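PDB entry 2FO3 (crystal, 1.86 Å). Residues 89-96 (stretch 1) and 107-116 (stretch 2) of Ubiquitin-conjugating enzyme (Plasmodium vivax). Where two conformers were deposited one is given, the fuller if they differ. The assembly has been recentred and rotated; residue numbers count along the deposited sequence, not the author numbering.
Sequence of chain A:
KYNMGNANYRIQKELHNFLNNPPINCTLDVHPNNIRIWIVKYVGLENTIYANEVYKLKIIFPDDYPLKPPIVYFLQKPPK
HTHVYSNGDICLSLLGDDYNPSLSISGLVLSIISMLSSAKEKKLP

Stretch 1 (89-96) DICLSLLG
Stretch 2 (107-116) GLVLSIISML

How do the backbones lie? Stretch 2 is helical throughout, with i to i-4 bonds such as Ile-112 N to Leu-108 O at 3.1 Å. Stretch 1 runs extended through Ile-90 (phi/psi -122/136) and Leu-92 (-151/118), then turns at a 3-10 segment, 93-95, where Leu-95 N donates to Leu-92 O at 2.9 Å. The chains run in opposite senses: Leu-92 CA lies 7.9 Å from Ile-112 CA, Leu-94 CA 7.4 Å from Leu-108 CA.

Which rotamers carry Leu-92 and Ile-90 onto the helix? Both point toward it. With Leu-92 at t and chi2 74°, CD2 is set against both Ile-112 CG1 (4.0 Å) and Leu-108 CD1 (4.2 Å). Ile-90, m/t, divides its branches: CD1 goes to Ile-112 CD1 at 4.0 Å, CG2 to Met-115 CE at 4.0 Å.

How does the helix answer? Leu-108 (t, chi2 65°) and Ile-112 (m/t) leave sideways, so their outer atoms make the contact. Met-115, t/t with chi3 74°, points toward stretch 1; its SD is 4.4 Å from Leu-92 CD1.

What holds the 3-10 segment against the helix? Leu-95 (m/t) leaves sideways, but its CD2 reaches Leu-108 CD1 at 3.5 Å. Leu-94 (m/t) puts CD1 3.4 Å from OG of Ser-111 (m), methyl against hydroxyl oxygen, a van der Waals contact. No hydrogen bond crosses; apolar packing dominates the 382 Å² buried.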

# COMPACT_ATOMS: atom_id res chain seq x y z
N ASP A 89 6.65 9.06 1.56
CA ASP A 89 5.56 9.09 2.59
C ASP A 89 4.27 9.58 2.00
O ASP A 89 4.27 10.40 1.08
CB ASP A 89 5.93 9.99 3.78
CG ASP A 89 6.99 9.39 4.67
OD1 ASP A 89 7.27 8.18 4.58
OD2 ASP A 89 7.54 10.14 5.50
N ILE A 90 3.15 9.14 2.56
CA ILE A 90 1.87 9.43 1.94
C ILE A 90 1.04 10.16 2.98
O ILE A 90 1.00 9.75 4.15
CB ILE A 90 1.15 8.13 1.51
CG1 ILE A 90 2.00 7.38 0.43
CG2 ILE A 90 -0.28 8.40 1.01
CD1 ILE A 90 1.60 5.85 0.30
N CYS A 91 0.38 11.23 2.53
CA CYS A 91 -0.57 11.96 3.34
C CYS A 91 -1.95 11.43 3.00
O CYS A 91 -2.52 11.76 1.96
CB CYS A 91 -0.48 13.48 3.07
SG CYS A 91 -1.70 14.41 4.11
N LEU A 92 -2.48 10.58 3.88
CA LEU A 92 -3.78 9.93 3.66
C LEU A 92 -4.42 9.64 5.00
O LEU A 92 -3.88 8.87 5.78
CB LEU A 92 -3.61 8.60 2.88
CG LEU A 92 -4.91 7.81 2.62
CD1 LEU A 92 -5.76 8.47 1.54
CD2 LEU A 92 -4.60 6.34 2.25
N SER A 93 -5.59 10.25 5.25
CA SER A 93 -6.30 10.10 6.52
C SER A 93 -6.54 8.65 6.92
O SER A 93 -6.45 8.31 8.10
CB SER A 93 -7.65 10.85 6.47
OG SER A 93 -7.45 12.21 6.14
N LEU A 94 -6.85 7.78 5.94
CA LEU A 94 -7.10 6.35 6.24
C LEU A 94 -5.91 5.66 6.92
O LEU A 94 -6.08 4.65 7.61
CB LEU A 94 -7.52 5.57 4.99
CG LEU A 94 -8.94 5.78 4.50
CD1 LEU A 94 -9.14 5.09 3.16
CD2 LEU A 94 -9.99 5.27 5.54
N LEU A 95 -4.72 6.22 6.72
CA LEU A 95 -3.48 5.68 7.30
C LEU A 95 -3.15 6.30 8.64
O LEU A 95 -2.19 5.88 9.30
CB LEU A 95 -2.31 5.94 6.35
CG LEU A 95 -2.11 5.00 5.18
CD1 LEU A 95 -1.22 5.63 4.09
CD2 LEU A 95 -1.53 3.69 5.71
N GLY A 96 -3.91 7.31 9.03
CA GLY A 96 -3.63 8.02 10.26
C GLY A 96 -4.89 8.23 11.07
O GLY A 96 -5.51 7.28 11.53
N GLY A 107 -7.65 -2.94 0.53
CA GLY A 107 -8.45 -1.70 0.48
C GLY A 107 -7.59 -0.45 0.71
O GLY A 107 -7.85 0.60 0.11
N LEU A 108 -6.60 -0.56 1.58
CA LEU A 108 -5.67 0.54 1.82
C LEU A 108 -4.94 0.91 0.53
O LEU A 108 -4.90 2.07 0.14
CB LEU A 108 -4.69 0.18 2.93
CG LEU A 108 -3.56 1.15 3.19
CD1 LEU A 108 -4.14 2.47 3.68
CD2 LEU A 108 -2.59 0.54 4.18
N VAL A 109 -4.38 -0.11 -0.15
CA VAL A 109 -3.69 0.07 -1.42
C VAL A 109 -4.66 0.60 -2.49
O VAL A 109 -4.32 1.50 -3.26
CB VAL A 109 -2.98 -1.27 -1.86
CG1 VAL A 109 -2.44 -1.14 -3.29
CG2 VAL A 109 -1.85 -1.64 -0.81
N LEU A 110 -5.88 0.06 -2.54
CA LEU A 110 -6.84 0.58 -3.52
C LEU A 110 -7.16 2.09 -3.28
O LEU A 110 -7.32 2.86 -4.23
CB LEU A 110 -8.11 -0.28 -3.57
CG LEU A 110 -9.02 -0.16 -4.76
CD1 LEU A 110 -8.34 -0.57 -6.09
CD2 LEU A 110 -10.24 -1.01 -4.49
N SER A 111 -7.28 2.48 -2.02
CA SER A 111 -7.50 3.91 -1.68
C SER A 111 -6.33 4.79 -2.12
O SER A 111 -6.54 5.95 -2.52
CB SER A 111 -7.76 4.09 -0.19
OG SER A 111 -8.97 3.43 0.18
N ILE A 112 -5.12 4.25 -2.05
CA ILE A 112 -3.92 4.99 -2.50
C ILE A 112 -3.99 5.13 -4.00
O ILE A 112 -3.76 6.20 -4.54
CB ILE A 112 -2.58 4.28 -2.05
CG1 ILE A 112 -2.43 4.37 -0.51
CG2 ILE A 112 -1.34 4.84 -2.84
CD1 ILE A 112 -1.45 3.34 0.11
N ILE A 113 -4.37 4.05 -4.68
CA ILE A 113 -4.44 4.08 -6.13
C ILE A 113 -5.52 5.08 -6.52
O ILE A 113 -5.35 5.86 -7.44
CB ILE A 113 -4.73 2.66 -6.73
CG1 ILE A 113 -3.58 1.72 -6.44
CG2 ILE A 113 -4.97 2.74 -8.24
CD1 ILE A 113 -3.93 0.24 -6.75
N SER A 114 -6.64 5.05 -5.80
CA SER A 114 -7.70 6.04 -6.01
C SER A 114 -7.18 7.49 -5.87
O SER A 114 -7.43 8.34 -6.76
CB SER A 114 -8.85 5.80 -5.04
OG SER A 114 -9.89 6.72 -5.30
N MET A 115 -6.48 7.75 -4.76
CA MET A 115 -5.86 9.08 -4.49
C MET A 115 -4.98 9.52 -5.66
O MET A 115 -5.13 10.63 -6.16
CB MET A 115 -5.06 9.05 -3.19
CG MET A 115 -4.37 10.38 -2.78
SD MET A 115 -3.07 10.03 -1.58
CE MET A 115 -1.81 9.29 -2.62
N LEU A 116 -4.12 8.62 -6.12
CA LEU A 116 -3.25 8.89 -7.27
C LEU A 116 -4.03 9.17 -8.52
O LEU A 116 -3.71 10.11 -9.27
CB LEU A 116 -2.30 7.72 -7.53
CG LEU A 116 -1.20 7.44 -6.51
CD1 LEU A 116 -0.43 6.22 -6.92
CD2 LEU A 116 -0.28 8.66 -6.39